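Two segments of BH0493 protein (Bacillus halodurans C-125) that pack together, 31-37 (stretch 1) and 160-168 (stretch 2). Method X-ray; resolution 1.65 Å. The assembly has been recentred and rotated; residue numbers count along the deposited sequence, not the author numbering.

Stretch 1 31-37: LFSPNFG
Stretch 2, residues 160-168: GKQPDSRFH

Two loop-rich segments, whose touching residues are at least 125 apart in sequence, bury 453 Å² between them and run in roughly opposite directions; the register is set where Ser 33 CA lies 5.1 Å from Pro 163 CA (-70/156). Stretch 1 enters extended. Leu 31 (-97/164) makes no close contact, and Phe 32 (-133/153; chi1 m) points away, offering its backbone: Phe 32 O lies 3.6 Å from Phe 167 CE1.

Ser 33 (-53/137) is the buried pivot. Ser 33 CA sits 3.7 Å from the Phe 167 ring centroid, 9° off the normal, so the ring, on a strand residue (-117/130) with chi1 at -69° (m), lays a face on the backbone. A small side chain suits this place: with chi1 t, Ser 33 OG accepts from Asp 164 N (2.9 Å, 166°) and donates to Asn 35 OD1 (2.7 Å), using both capacities of one hydroxyl.

Pro 34 opens a 3-10 segment at -62/-26, a phi its ring favours, and Pro 34 CD rests 3.9 Å from Phe 167 CE2. Phe 36 N to Ser 33 O (2.9 Å) and Gly 37 N to Pro 34 O (3.0 Å) are the backbone bonds of this stretch.

Asn 35 (-65/-17; chi1 68°, p; chi2 -37°) points toward stretch 2. Asn 35 OD1 accepts from the Ser 33 hydroxyl, while Asn 35 ND2 donates to Gln 162 O (2.7 Å), an amide matched to both needs. Asn 35 O accepts from Lys 161 NZ at 2.8 Å, the long, partly exposed lysine chain (-57/141; chi1 -71°, m; chi2 -148°; chi3 and chi4 t) reaching across. Water 1 links Asn 35 N to Asp 164 OD2, 3.3 Å from each.

Phe 36 (-75/-5; chi1 -80°, m) is buried, its ring edge meeting Pro 163 N at 3.8 Å from Phe 36 CE1. Gly 37 follows at positive phi (80/-142), which favours glycine.

After Pro 163, Asp 164 (-68/170; chi1 p) begins a type I turn closed by Phe 167 N to Asp 164 O (3.0 Å); Asp 164 OD1 salt-bridges Arg 166 NE at 3.0 Å.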

# COMPACT_ATOMS: atom_id res chain seq x y z
N LEU C 31 23.87 5.16 -18.18
CA LEU C 31 24.34 5.69 -19.45
C LEU C 31 25.85 6.08 -19.31
O LEU C 31 26.36 6.21 -18.21
CB LEU C 31 23.56 6.95 -19.84
CG LEU C 31 22.05 6.65 -19.98
CD1 LEU C 31 21.36 8.00 -20.31
CD2 LEU C 31 21.83 5.67 -21.09
N PHE C 32 26.54 6.27 -20.44
CA PHE C 32 27.94 6.73 -20.37
C PHE C 32 28.22 7.89 -21.34
O PHE C 32 27.54 8.01 -22.34
CB PHE C 32 28.90 5.57 -20.74
CG PHE C 32 28.81 4.39 -19.81
CD1 PHE C 32 29.58 4.34 -18.65
CD2 PHE C 32 27.92 3.33 -20.09
CE1 PHE C 32 29.48 3.23 -17.75
CE2 PHE C 32 27.81 2.22 -19.19
CZ PHE C 32 28.58 2.18 -18.03
N SER C 33 29.20 8.74 -21.02
CA SER C 33 29.65 9.79 -21.94
C SER C 33 29.97 9.07 -23.24
O SER C 33 30.54 7.99 -23.21
CB SER C 33 30.93 10.42 -21.40
OG SER C 33 31.28 11.61 -22.08
N PRO C 34 29.56 9.64 -24.37
CA PRO C 34 29.66 9.00 -25.66
C PRO C 34 31.11 8.70 -26.04
O PRO C 34 31.32 7.76 -26.77
CB PRO C 34 28.99 10.01 -26.62
CG PRO C 34 28.99 11.31 -25.90
CD PRO C 34 28.92 10.97 -24.44
N ASN C 35 32.07 9.46 -25.50
CA ASN C 35 33.50 9.15 -25.72
C ASN C 35 33.94 7.82 -25.11
O ASN C 35 34.98 7.25 -25.49
CB ASN C 35 34.44 10.30 -25.30
CG ASN C 35 34.47 10.54 -23.82
OD1 ASN C 35 33.45 10.42 -23.16
ND2 ASN C 35 35.64 10.90 -23.28
N PHE C 36 33.15 7.26 -24.19
CA PHE C 36 33.46 5.91 -23.68
C PHE C 36 33.11 4.82 -24.67
O PHE C 36 33.34 3.64 -24.41
CB PHE C 36 32.75 5.65 -22.34
CG PHE C 36 33.44 6.27 -21.16
CD1 PHE C 36 33.77 7.63 -21.13
CD2 PHE C 36 33.80 5.47 -20.07
CE1 PHE C 36 34.41 8.21 -20.03
CE2 PHE C 36 34.45 6.04 -18.95
CZ PHE C 36 34.75 7.42 -18.94
N GLY C 37 32.51 5.20 -25.78
CA GLY C 37 32.20 4.24 -26.88
C GLY C 37 30.97 3.35 -26.78
O GLY C 37 29.92 3.78 -26.32
N GLY C 160 42.87 7.22 -19.41
CA GLY C 160 42.88 8.65 -19.14
C GLY C 160 41.66 9.40 -19.66
O GLY C 160 41.59 10.63 -19.50
N LYS C 161 40.71 8.69 -20.28
CA LYS C 161 39.46 9.28 -20.75
C LYS C 161 38.72 9.94 -19.59
O LYS C 161 38.75 9.47 -18.44
CB LYS C 161 38.54 8.25 -21.38
CG LYS C 161 39.02 7.77 -22.70
CD LYS C 161 37.87 7.44 -23.58
CE LYS C 161 38.39 6.90 -24.89
NZ LYS C 161 37.41 5.96 -25.49
N GLN C 162 38.13 11.08 -19.89
CA GLN C 162 37.27 11.76 -18.95
C GLN C 162 35.94 11.90 -19.65
O GLN C 162 35.89 12.16 -20.87
CB GLN C 162 37.79 13.16 -18.64
CG GLN C 162 38.95 13.18 -17.69
CD GLN C 162 38.66 12.36 -16.46
OE1 GLN C 162 37.78 12.70 -15.65
NE2 GLN C 162 39.38 11.24 -16.32
N PRO C 163 34.86 11.85 -18.87
CA PRO C 163 33.54 12.08 -19.47
C PRO C 163 33.40 13.57 -19.86
O PRO C 163 34.07 14.42 -19.25
CB PRO C 163 32.58 11.79 -18.31
CG PRO C 163 33.39 12.08 -17.06
CD PRO C 163 34.82 11.69 -17.41
N ASP C 164 32.53 13.89 -20.81
CA ASP C 164 32.24 15.33 -20.99
C ASP C 164 31.49 15.91 -19.80
O ASP C 164 31.09 15.15 -18.90
CB ASP C 164 31.65 15.67 -22.35
CG ASP C 164 30.20 15.37 -22.48
OD1 ASP C 164 29.35 15.95 -21.77
OD2 ASP C 164 29.93 14.58 -23.38
N SER C 165 31.36 17.24 -19.78
CA SER C 165 31.04 18.00 -18.58
C SER C 165 29.60 17.69 -18.15
O SER C 165 29.22 17.99 -17.02
CB SER C 165 31.13 19.51 -18.88
OG SER C 165 30.37 19.81 -20.04
N ARG C 166 28.84 17.12 -19.07
CA ARG C 166 27.38 16.79 -18.84
C ARG C 166 27.20 15.48 -18.09
O ARG C 166 26.11 15.19 -17.57
CB ARG C 166 26.63 16.69 -20.15
CG ARG C 166 26.60 17.98 -20.94
CD ARG C 166 26.04 17.77 -22.34
NE ARG C 166 26.83 16.82 -23.11
CZ ARG C 166 26.57 16.47 -24.37
NH1 ARG C 166 25.53 16.98 -25.03
NH2 ARG C 166 27.37 15.60 -24.96
N PHE C 167 28.29 14.70 -18.00
CA PHE C 167 28.26 13.33 -17.43
C PHE C 167 29.12 13.27 -16.21
O PHE C 167 30.28 13.73 -16.19
CB PHE C 167 28.72 12.28 -18.46
CG PHE C 167 27.77 12.08 -19.59
CD1 PHE C 167 26.91 10.96 -19.59
CD2 PHE C 167 27.73 12.97 -20.65
CE1 PHE C 167 26.01 10.74 -20.60
CE2 PHE C 167 26.84 12.77 -21.72
CZ PHE C 167 25.93 11.68 -21.69
N HIS C 168 28.55 12.73 -15.15
CA HIS C 168 29.22 12.70 -13.89
C HIS C 168 29.39 11.26 -13.43
O HIS C 168 28.56 10.42 -13.70
CB HIS C 168 28.47 13.49 -12.81
CG HIS C 168 28.12 14.89 -13.25
ND1 HIS C 168 28.90 15.99 -12.94
CD2 HIS C 168 27.10 15.35 -14.03
CE1 HIS C 168 28.35 17.07 -13.48
NE2 HIS C 168 27.27 16.71 -14.15
O HOH W 1 32.04 12.67 -24.99